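Local coordinates for protein toll-like receptor 6, Variable lymphocyte receptor B (Mus musculus, PDB 3A79) that probably recognises microbial lipopeptides as the leucine-rich-repeat ectodomain of an innate immune receptor, here fused to part of a hagfish variable lymphocyte receptor, at residues D367-R378 against K394-S404; R422-L433 against R446-D456. All coordinates share one frame; numbering follows the deposited sequence.

Contact 1. Residues D367-R378 against K394-S404; sequences DSVFQGCSTLKR and KVALMTKNMSS. With NAG (2-acetamido-2-deoxy-beta-D-glucopyranose), chain H.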
loop_
_atom_site.group_PDB
_atom_site.type_symbol
_atom_site.label_atom_id
_atom_site.label_comp_id
_atom_site.label_asym_id
_atom_site.label_seq_id
_atom_site.Cartn_x
_atom_site.Cartn_y
_atom_site.Cartn_z
ATOM N N ASP B 367 1.288 1.595 9.826
ATOM C CA ASP B 367 1.083 2.678 10.780
ATOM C C ASP B 367 1.175 2.201 12.227
ATOM O O ASP B 367 1.179 3.016 13.154
ATOM C CB ASP B 367 -0.265 3.369 10.527
ATOM C CG ASP B 367 -1.404 2.381 10.356
ATOM O OD1 ASP B 367 -2.125 2.474 9.337
ATOM O OD2 ASP B 367 -1.566 1.504 11.236
ATOM N N SER B 368 1.249 0.887 12.423
ATOM C CA SER B 368 1.425 0.346 13.768
ATOM C C SER B 368 2.896 0.375 14.197
ATOM O O SER B 368 3.217 0.147 15.362
ATOM C CB SER B 368 0.845 -1.064 13.889
ATOM O OG SER B 368 1.469 -1.946 12.986
ATOM N N VAL B 369 3.787 0.672 13.259
ATOM C CA VAL B 369 5.191 0.794 13.591
ATOM C C VAL B 369 5.360 1.792 14.733
ATOM O O VAL B 369 4.794 2.892 14.696
ATOM C CB VAL B 369 6.048 1.210 12.374
ATOM C CG1 VAL B 369 6.002 2.714 12.166
ATOM C CG2 VAL B 369 7.491 0.736 12.555
ATOM N N PHE B 370 6.124 1.377 15.748
ATOM C CA PHE B 370 6.416 2.195 16.920
ATOM C C PHE B 370 5.175 2.770 17.641
ATOM O O PHE B 370 5.238 3.853 18.233
ATOM C CB PHE B 370 7.391 3.325 16.564
ATOM C CG PHE B 370 8.666 2.856 15.940
ATOM C CD1 PHE B 370 9.294 3.618 14.973
ATOM C CD2 PHE B 370 9.238 1.657 16.315
ATOM C CE1 PHE B 370 10.478 3.194 14.388
ATOM C CE2 PHE B 370 10.426 1.226 15.738
ATOM C CZ PHE B 370 11.044 1.994 14.771
ATOM N N GLN B 371 4.056 2.055 17.610
ATOM C CA GLN B 371 2.881 2.542 18.320
ATOM C C GLN B 371 3.171 2.639 19.802
ATOM O O GLN B 371 3.619 1.673 20.416
ATOM C CB GLN B 371 1.643 1.678 18.059
ATOM C CG GLN B 371 0.769 2.192 16.911
ATOM C CD GLN B 371 0.692 3.719 16.857
ATOM O OE1 GLN B 371 0.107 4.363 17.738
ATOM N NE2 GLN B 371 1.279 4.301 15.815
ATOM N N GLY B 372 2.921 3.819 20.365
ATOM C CA GLY B 372 3.161 4.068 21.774
ATOM C C GLY B 372 4.541 3.633 22.223
ATOM O O GLY B 372 4.707 3.064 23.302
ATOM N N CYS B 373 5.542 3.894 21.390
ATOM C CA CYS B 373 6.907 3.522 21.720
ATOM C C CYS B 373 7.587 4.663 22.458
ATOM O O CYS B 373 7.789 5.748 21.905
ATOM C CB CYS B 373 7.681 3.140 20.463
ATOM S SG CYS B 373 9.379 2.636 20.773
ATOM N N SER B 374 7.927 4.405 23.718
ATOM C CA SER B 374 8.426 5.439 24.621
ATOM C C SER B 374 9.923 5.298 24.830
ATOM O O SER B 374 10.467 5.682 25.859
ATOM C CB SER B 374 7.698 5.350 25.965
ATOM O OG SER B 374 7.533 3.999 26.369
ATOM N N THR B 375 10.594 4.770 23.825
ATOM C CA THR B 375 11.934 4.269 24.011
ATOM C C THR B 375 12.800 4.741 22.830
ATOM O O THR B 375 13.877 4.212 22.550
ATOM C CB THR B 375 11.847 2.737 24.152
ATOM O OG1 THR B 375 12.702 2.287 25.202
ATOM C CG2 THR B 375 12.155 2.031 22.849
ATOM N N LEU B 376 12.296 5.761 22.143
ATOM C CA LEU B 376 13.023 6.428 21.074
ATOM C C LEU B 376 13.063 7.931 21.361
ATOM O O LEU B 376 12.894 8.763 20.468
ATOM C CB LEU B 376 12.363 6.147 19.719
ATOM C CG LEU B 376 12.415 4.703 19.198
ATOM C CD1 LEU B 376 11.462 4.522 18.035
ATOM C CD2 LEU B 376 13.832 4.275 18.801
ATOM N N LYS B 377 13.290 8.269 22.624
ATOM C CA LYS B 377 13.275 9.659 23.048
ATOM C C LYS B 377 14.524 10.416 22.610
ATOM O O LYS B 377 14.620 11.621 22.800
ATOM C CB LYS B 377 13.100 9.759 24.562
ATOM C CG LYS B 377 11.697 9.471 25.067
ATOM C CD LYS B 377 11.672 9.522 26.588
ATOM C CE LYS B 377 10.324 9.128 27.159
ATOM N NZ LYS B 377 9.324 10.198 26.966
ATOM N N ARG B 378 15.490 9.713 22.030
ATOM C CA ARG B 378 16.671 10.393 21.504
ATOM C C ARG B 378 16.535 10.581 19.996
ATOM O O ARG B 378 17.176 11.463 19.416
ATOM C CB ARG B 378 17.975 9.658 21.877
ATOM C CG ARG B 378 18.471 9.945 23.290
ATOM C CD ARG B 378 19.622 9.015 23.683
ATOM N NE ARG B 378 20.310 9.403 24.922
ATOM C CZ ARG B 378 21.390 8.790 25.410
ATOM N NH1 ARG B 378 21.921 7.748 24.773
ATOM N NH2 ARG B 378 21.945 9.223 26.538
ATOM N N LYS B 394 -2.973 7.809 13.091
ATOM C CA LYS B 394 -2.177 6.825 13.811
ATOM C C LYS B 394 -0.702 7.244 13.727
ATOM O O LYS B 394 0.037 7.137 14.699
ATOM C CB LYS B 394 -2.407 5.410 13.261
ATOM C CG LYS B 394 -2.540 4.338 14.343
ATOM C CD LYS B 394 -2.471 2.926 13.764
ATOM C CE LYS B 394 -2.433 1.848 14.859
ATOM N NZ LYS B 394 -3.774 1.532 15.452
ATOM N N VAL B 395 -0.303 7.757 12.567
ATOM C CA VAL B 395 1.047 8.279 12.340
ATOM C C VAL B 395 1.379 9.491 13.228
ATOM O O VAL B 395 2.541 9.863 13.390
ATOM C CB VAL B 395 1.260 8.661 10.838
ATOM C CG1 VAL B 395 2.681 9.167 10.580
ATOM C CG2 VAL B 395 0.936 7.483 9.924
ATOM N N ALA B 396 0.359 10.115 13.799
ATOM C CA ALA B 396 0.590 11.239 14.697
ATOM C C ALA B 396 0.783 10.699 16.096
ATOM O O ALA B 396 1.612 11.197 16.852
ATOM C CB ALA B 396 -0.586 12.210 14.659
ATOM N N LEU B 397 0.010 9.670 16.430
ATOM C CA LEU B 397 0.053 9.073 17.757
ATOM C C LEU B 397 1.382 8.355 17.974
ATOM O O LEU B 397 1.799 8.123 19.110
ATOM C CB LEU B 397 -1.119 8.103 17.938
ATOM C CG LEU B 397 -1.334 7.516 19.338
ATOM C CD1 LEU B 397 -1.879 8.566 20.301
ATOM C CD2 LEU B 397 -2.240 6.285 19.298
ATOM N N MET B 398 2.039 8.013 16.871
ATOM C CA MET B 398 3.328 7.338 16.900
ATOM C C MET B 398 4.423 8.188 17.535
ATOM O O MET B 398 5.260 7.686 18.280
ATOM C CB MET B 398 3.748 6.974 15.484
ATOM C CG MET B 398 5.181 6.489 15.370
ATOM S SD MET B 398 5.527 5.932 13.699
ATOM C CE MET B 398 6.126 7.445 12.952
ATOM N N THR B 399 4.415 9.478 17.231
ATOM C CA THR B 399 5.468 10.377 17.688
ATOM C C THR B 399 5.198 10.943 19.082
ATOM O O THR B 399 5.986 11.731 19.601
ATOM C CB THR B 399 5.671 11.542 16.692
ATOM O OG1 THR B 399 4.521 12.399 16.701
ATOM C CG2 THR B 399 5.880 10.999 15.286
ATOM N N LYS B 400 4.083 10.535 19.681
ATOM C CA LYS B 400 3.658 11.064 20.974
ATOM C C LYS B 400 4.811 11.213 21.972
ATOM O O LYS B 400 4.966 12.256 22.608
ATOM C CB LYS B 400 2.538 10.199 21.567
ATOM C CG LYS B 400 1.990 10.711 22.895
ATOM C CD LYS B 400 0.693 10.009 23.301
ATOM C CE LYS B 400 0.936 8.620 23.879
ATOM N NZ LYS B 400 -0.165 8.211 24.809
ATOM N N ASN B 401 5.623 10.173 22.106
ATOM C CA ASN B 401 6.722 10.201 23.063
ATOM C C ASN B 401 8.114 10.085 22.416
ATOM O O ASN B 401 8.978 9.328 22.849
ATOM C CB ASN B 401 6.474 9.177 24.171
ATOM C CG ASN B 401 5.690 9.768 25.328
ATOM O OD1 ASN B 401 6.082 10.798 25.884
ATOM N ND2 ASN B 401 4.575 9.134 25.693
ATOM N N MET B 402 8.303 10.871 21.363
ATOM C CA MET B 402 9.529 10.879 20.589
ATOM C C MET B 402 10.194 12.212 20.811
ATOM O O MET B 402 10.533 12.921 19.873
ATOM C CB MET B 402 9.223 10.683 19.106
ATOM C CG MET B 402 8.674 9.310 18.784
ATOM S SD MET B 402 8.949 8.876 17.067
ATOM C CE MET B 402 8.626 7.109 17.081
ATOM N N SER B 403 10.381 12.525 22.083
ATOM C CA SER B 403 10.819 13.833 22.557
ATOM C C SER B 403 11.926 14.573 21.785
ATOM O O SER B 403 12.205 15.733 22.088
ATOM C CB SER B 403 11.211 13.700 24.023
ATOM O OG SER B 403 10.409 12.705 24.638
ATOM N N SER B 404 12.552 13.939 20.799
ATOM C CA SER B 404 13.625 14.608 20.062
ATOM C C SER B 404 13.352 14.717 18.569
ATOM O O SER B 404 14.167 15.269 17.826
ATOM C CB SER B 404 14.963 13.900 20.282
ATOM O OG SER B 404 15.376 13.974 21.628
HETATM C C1 NAG H . 3.981 9.831 26.819
HETATM C C2 NAG H . 4.490 9.971 28.256
HETATM C C3 NAG H . 3.378 10.313 29.249
HETATM C C4 NAG H . 2.613 11.546 28.747
HETATM C C5 NAG H . 2.111 11.309 27.314
HETATM C C6 NAG H . 1.401 12.528 26.717
HETATM C C7 NAG H . 6.503 8.765 28.643
HETATM C C8 NAG H . 7.146 10.057 29.071
HETATM N N2 NAG H . 5.175 8.752 28.628
HETATM O O3 NAG H . 3.878 10.477 30.569
HETATM O O4 NAG H . 1.568 11.842 29.664
HETATM O O5 NAG H . 3.167 10.935 26.439
HETATM O O6 NAG H . 2.300 13.368 26.021
HETATM O O7 NAG H . 7.185 7.792 28.323
#
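M402 CE comes obliquely against F370, 4.0 Å from F370 CB, while the phenyl ring is sandwiched by its own segment: L376 CD1 sits over the centre of one face and V369 CG2 over the centre of the opposite one. M402 CE also meets L376 CD1, the side chains running alongside. M398 has CG anti to its backbone N (chi1 170°) and bends at its last torsion, which brings SD 3.6 Å from V369 CG1. The flat amide of Q371 spans the polar end: NE2 donates to D367 O at 3.0 Å and across the contact to K394 O at 3.3 Å, both acceptors lying tilted from the amide plane, while OE1 faces L397 CD2. D367 crosses CD and CE of K394 at about a right angle, charged ends not in contact, OD1 being held by the backbone N of K390 and N391. At the far end S404 OG donates to K377 O (2.7 Å), and K377 runs beside N401, whose ND2 is bonded to C1 of an N-linked NAG (1.5 Å). These two convex-side segments of TLR6, which pair no strands, are thus joined by side-chain donors on backbone carbonyls, with methionines as apolar filling.

Contact 2. Residues R422-L433 against R446-D456; sequences RTCAWAESILVL and RCLPPKVKVLD. With NAG (2-acetamido-2-deoxy-beta-D-glucopyranose), chain I.
L431 O is gripped by two backbone donors of the next turn, K453 N at 2.8 Å and V454 N at 2.9 Å. L433 N returns a bond to V454 O (3.2 Å), giving a short parallel pairing in which V432 and V454 lie side by side, V432 CG1 against V454 CB. On the other face L433, with CG anti to its backbone N (chi1 180°), carries CD2 to the ring of P449. That proline packs on W426: P449 CD stands 3.6 Å over the centroid of the five-membered ring in a CH-pi contact, and L433 CD2 lies over the same face, also offset toward the rim. This is the leucine-rich-repeat solenoid of TLR6, strand beside strand with L433 and L455 turned into the core. Towards the convex side, W426 NE1 donates to C447 O (3.2 Å) from well above the carbonyl plane, and C447 SG touches the indole obliquely. The C424–C447 disulfide (SG to SG 2.0 Å) ties the loops covalently. Beyond it the like-charged R422 NH1 and R446 NH1 come within 3.7 Å, guanidinium planes 70° apart; R422 NE is held by A419 O. At the strand end NAG N2 bonds weakly to D456 OD2 (3.0 Å); H458 holds OD1.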
loop_
_atom_site.group_PDB
_atom_site.type_symbol
_atom_site.label_atom_id
_atom_site.label_comp_id
_atom_site.label_asym_id
_atom_site.label_seq_id
_atom_site.Cartn_x
_atom_site.Cartn_y
_atom_site.Cartn_z
ATOM N N ARG B 422 -10.446 11.271 14.639
ATOM C CA ARG B 422 -9.483 12.268 14.161
ATOM C C ARG B 422 -8.749 13.000 15.289
ATOM O O ARG B 422 -8.561 14.213 15.216
ATOM C CB ARG B 422 -10.158 13.281 13.217
ATOM C CG ARG B 422 -10.783 12.657 11.964
ATOM C CD ARG B 422 -11.137 13.691 10.896
ATOM N NE ARG B 422 -11.926 13.104 9.807
ATOM C CZ ARG B 422 -12.398 13.787 8.763
ATOM N NH1 ARG B 422 -12.159 15.087 8.657
ATOM N NH2 ARG B 422 -13.111 13.178 7.818
ATOM N N THR B 423 -8.319 12.258 16.311
ATOM C CA THR B 423 -7.637 12.849 17.469
ATOM C C THR B 423 -6.143 13.122 17.239
ATOM O O THR B 423 -5.392 12.256 16.766
ATOM C CB THR B 423 -7.815 12.006 18.758
ATOM O OG1 THR B 423 -9.208 11.913 19.088
ATOM C CG2 THR B 423 -7.062 12.649 19.926
ATOM N N CYS B 424 -5.734 14.341 17.596
ATOM C CA CYS B 424 -4.377 14.827 17.370
ATOM C C CYS B 424 -3.536 14.612 18.605
ATOM O O CYS B 424 -4.014 14.824 19.719
ATOM C CB CYS B 424 -4.388 16.320 17.027
ATOM S SG CYS B 424 -3.100 16.813 15.858
ATOM N N ALA B 425 -2.287 14.195 18.387
ATOM C CA ALA B 425 -1.306 13.963 19.453
ATOM C C ALA B 425 0.129 14.070 18.937
ATOM O O ALA B 425 0.984 13.267 19.313
ATOM C CB ALA B 425 -1.520 12.595 20.094
ATOM N N TRP B 426 0.392 15.062 18.085
ATOM C CA TRP B 426 1.711 15.211 17.465
ATOM C C TRP B 426 2.806 15.510 18.475
ATOM O O TRP B 426 2.550 16.054 19.548
ATOM C CB TRP B 426 1.709 16.307 16.389
ATOM C CG TRP B 426 1.273 15.844 15.024
ATOM C CD1 TRP B 426 0.154 16.225 14.359
ATOM C CD2 TRP B 426 1.952 14.913 14.165
ATOM N NE1 TRP B 426 0.084 15.597 13.146
ATOM C CE2 TRP B 426 1.177 14.786 12.998
ATOM C CE3 TRP B 426 3.136 14.176 14.270
ATOM C CZ2 TRP B 426 1.547 13.953 11.939
ATOM C CZ3 TRP B 426 3.501 13.347 13.217
ATOM C CH2 TRP B 426 2.710 13.243 12.070
ATOM N N ALA B 427 4.031 15.146 18.122
ATOM C CA ALA B 427 5.182 15.527 18.917
ATOM C C ALA B 427 5.380 17.022 18.751
ATOM O O ALA B 427 5.544 17.522 17.644
ATOM C CB ALA B 427 6.417 14.768 18.473
ATOM N N GLU B 428 5.366 17.732 19.867
ATOM C CA GLU B 428 5.397 19.185 19.865
ATOM C C GLU B 428 6.683 19.720 19.240
ATOM O O GLU B 428 6.858 20.924 19.088
ATOM C CB GLU B 428 5.247 19.694 21.303
ATOM C CG GLU B 428 4.104 19.025 22.093
ATOM C CD GLU B 428 4.337 17.534 22.374
ATOM O OE1 GLU B 428 3.380 16.737 22.238
ATOM O OE2 GLU B 428 5.477 17.157 22.724
ATOM N N SER B 429 7.570 18.816 18.855
ATOM C CA SER B 429 8.923 19.196 18.476
ATOM C C SER B 429 9.232 19.088 16.982
ATOM O O SER B 429 10.305 19.513 16.542
ATOM C CB SER B 429 9.936 18.372 19.283
ATOM O OG SER B 429 9.697 16.975 19.154
ATOM N N ILE B 430 8.314 18.517 16.206
ATOM C CA ILE B 430 8.548 18.337 14.770
ATOM C C ILE B 430 8.745 19.677 14.060
ATOM O O ILE B 430 7.974 20.616 14.266
ATOM C CB ILE B 430 7.386 17.601 14.075
ATOM C CG1 ILE B 430 6.799 16.506 14.973
ATOM C CG2 ILE B 430 7.847 17.042 12.742
ATOM C CD1 ILE B 430 7.815 15.532 15.499
ATOM N N LEU B 431 9.775 19.769 13.224
ATOM C CA LEU B 431 10.031 21.000 12.479
ATOM C C LEU B 431 9.889 20.753 10.988
ATOM O O LEU B 431 9.428 21.618 10.248
ATOM C CB LEU B 431 11.429 21.562 12.770
ATOM C CG LEU B 431 11.882 21.769 14.220
ATOM C CD1 LEU B 431 13.244 22.446 14.246
ATOM C CD2 LEU B 431 10.859 22.569 15.018
ATOM N N VAL B 432 10.290 19.570 10.549
ATOM C CA VAL B 432 10.171 19.205 9.147
ATOM C C VAL B 432 9.316 17.956 8.992
ATOM O O VAL B 432 9.590 16.918 9.579
ATOM C CB VAL B 432 11.544 18.966 8.521
ATOM C CG1 VAL B 432 11.409 18.795 7.014
ATOM C CG2 VAL B 432 12.484 20.116 8.881
ATOM N N LEU B 433 8.270 18.064 8.197
ATOM C CA LEU B 433 7.311 16.983 8.079
ATOM C C LEU B 433 6.938 16.761 6.617
ATOM O O LEU B 433 6.093 17.478 6.067
ATOM C CB LEU B 433 6.064 17.308 8.907
ATOM C CG LEU B 433 4.938 16.278 8.895
ATOM C CD1 LEU B 433 5.503 14.946 9.313
ATOM C CD2 LEU B 433 3.795 16.694 9.810
ATOM N N ARG B 446 -6.251 20.109 10.300
ATOM C CA ARG B 446 -6.848 20.039 11.633
ATOM C C ARG B 446 -5.829 19.539 12.647
ATOM O O ARG B 446 -5.978 19.745 13.857
ATOM C CB ARG B 446 -8.040 19.079 11.635
ATOM C CG ARG B 446 -9.360 19.687 11.207
ATOM C CD ARG B 446 -10.507 18.692 11.370
ATOM N NE ARG B 446 -11.811 19.326 11.183
ATOM C CZ ARG B 446 -12.485 19.332 10.034
ATOM N NH1 ARG B 446 -11.981 18.732 8.962
ATOM N NH2 ARG B 446 -13.665 19.936 9.955
ATOM N N CYS B 447 -4.794 18.879 12.134
ATOM C CA CYS B 447 -3.853 18.144 12.965
ATOM C C CYS B 447 -2.422 18.247 12.428
ATOM O O CYS B 447 -1.994 17.428 11.616
ATOM C CB CYS B 447 -4.295 16.676 13.034
ATOM S SG CYS B 447 -3.445 15.613 14.243
ATOM N N LEU B 448 -1.688 19.257 12.878
ATOM C CA LEU B 448 -0.297 19.424 12.467
ATOM C C LEU B 448 0.567 19.876 13.635
ATOM O O LEU B 448 0.127 20.665 14.471
ATOM C CB LEU B 448 -0.178 20.433 11.322
ATOM C CG LEU B 448 -0.816 20.090 9.974
ATOM C CD1 LEU B 448 -1.230 21.368 9.263
ATOM C CD2 LEU B 448 0.095 19.234 9.087
ATOM N N PRO B 449 1.808 19.373 13.691
ATOM C CA PRO B 449 2.754 19.672 14.772
ATOM C C PRO B 449 2.804 21.164 15.112
ATOM O O PRO B 449 2.981 21.993 14.224
ATOM C CB PRO B 449 4.089 19.204 14.194
ATOM C CG PRO B 449 3.720 18.099 13.272
ATOM C CD PRO B 449 2.388 18.469 12.683
ATOM N N PRO B 450 2.644 21.499 16.399
ATOM C CA PRO B 450 2.581 22.895 16.837
ATOM C C PRO B 450 3.596 23.805 16.139
ATOM O O PRO B 450 3.193 24.750 15.467
ATOM C CB PRO B 450 2.879 22.795 18.334
ATOM C CG PRO B 450 2.317 21.464 18.725
ATOM C CD PRO B 450 2.513 20.559 17.529
ATOM N N LYS B 451 4.886 23.519 16.274
ATOM C CA LYS B 451 5.913 24.449 15.815
ATOM C C LYS B 451 6.523 24.107 14.445
ATOM O O LYS B 451 7.730 24.293 14.257
ATOM C CB LYS B 451 7.041 24.550 16.863
ATOM C CG LYS B 451 6.664 25.179 18.215
ATOM C CD LYS B 451 6.685 26.720 18.158
ATOM C CE LYS B 451 6.361 27.383 19.512
ATOM N NZ LYS B 451 7.560 27.691 20.369
ATOM N N VAL B 452 5.723 23.628 13.487
ATOM C CA VAL B 452 6.296 23.216 12.193
ATOM C C VAL B 452 6.980 24.358 11.456
ATOM O O VAL B 452 6.573 25.509 11.578
ATOM C CB VAL B 452 5.264 22.625 11.215
ATOM C CG1 VAL B 452 5.969 21.674 10.229
ATOM C CG2 VAL B 452 4.152 21.917 11.954
ATOM N N LYS B 453 8.002 24.028 10.670
ATOM C CA LYS B 453 8.731 25.022 9.894
ATOM C C LYS B 453 8.732 24.658 8.416
ATOM O O LYS B 453 8.906 25.524 7.569
ATOM C CB LYS B 453 10.176 25.162 10.388
ATOM C CG LYS B 453 10.332 25.255 11.917
ATOM C CD LYS B 453 9.745 26.556 12.480
ATOM C CE LYS B 453 9.580 26.518 14.001
ATOM N NZ LYS B 453 10.842 26.795 14.722
ATOM N N VAL B 454 8.560 23.375 8.108
ATOM C CA VAL B 454 8.516 22.912 6.718
ATOM C C VAL B 454 7.383 21.911 6.584
ATOM O O VAL B 454 7.244 21.018 7.415
ATOM C CB VAL B 454 9.834 22.227 6.273
ATOM C CG1 VAL B 454 9.849 22.034 4.775
ATOM C CG2 VAL B 454 11.043 23.035 6.703
ATOM N N LEU B 455 6.566 22.055 5.547
ATOM C CA LEU B 455 5.420 21.169 5.381
ATOM C C LEU B 455 5.228 20.779 3.925
ATOM O O LEU B 455 4.554 21.482 3.185
ATOM C CB LEU B 455 4.157 21.842 5.922
ATOM C CG LEU B 455 2.938 20.956 6.176
ATOM C CD1 LEU B 455 3.315 19.750 7.022
ATOM C CD2 LEU B 455 1.829 21.748 6.851
ATOM N N ASP B 456 5.818 19.660 3.512
ATOM C CA ASP B 456 5.700 19.217 2.126
ATOM C C ASP B 456 4.475 18.325 1.890
ATOM O O ASP B 456 4.503 17.124 2.153
ATOM C CB ASP B 456 6.979 18.518 1.659
ATOM C CG ASP B 456 7.082 18.460 0.145
ATOM O OD1 ASP B 456 6.039 18.227 -0.501
ATOM O OD2 ASP B 456 8.188 18.666 -0.403
HETATM C C1 NAG I . 10.153 15.069 1.084
HETATM C C2 NAG I . 11.056 16.162 0.508
HETATM C C3 NAG I . 11.141 16.252 -1.014
HETATM C C4 NAG I . 10.907 14.941 -1.763
HETATM C C5 NAG I . 9.887 13.997 -1.126
HETATM C C6 NAG I . 10.123 12.594 -1.700
HETATM C C7 NAG I . 11.412 18.418 1.357
HETATM C C8 NAG I . 11.000 19.813 0.971
HETATM N N2 NAG I . 10.582 17.441 1.011
HETATM O O3 NAG I . 12.430 16.747 -1.337
HETATM O O4 NAG I . 10.447 15.273 -3.063
HETATM O O5 NAG I . 9.946 13.910 0.290
HETATM O O6 NAG I . 9.028 11.727 -1.484
HETATM O O7 NAG I . 12.466 18.203 1.955
#

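How the contacts relate
From the N terminus the chain first meets contact 1, where 394-404 returns to 367-378 after a loop of 15 residues that includes strand 381-383. Contact 2 follows in series, 446-456 closing on 422-433 with 12 residues between its segments, so the two loops neither nest nor cross. Contact 1 joins a loop to a short helix and its following turn on the convex side, whereas contact 2 runs from such loops down to strands 432-434 and 454-456. The two meet directly: T399 OG1 probably accepts a hydrogen bond from A427 N at 3.1 Å, and the W426 indole packs on A396, V395 O and T399. Consecutive TLR6 turns are thereby linked through the 394-404 segment.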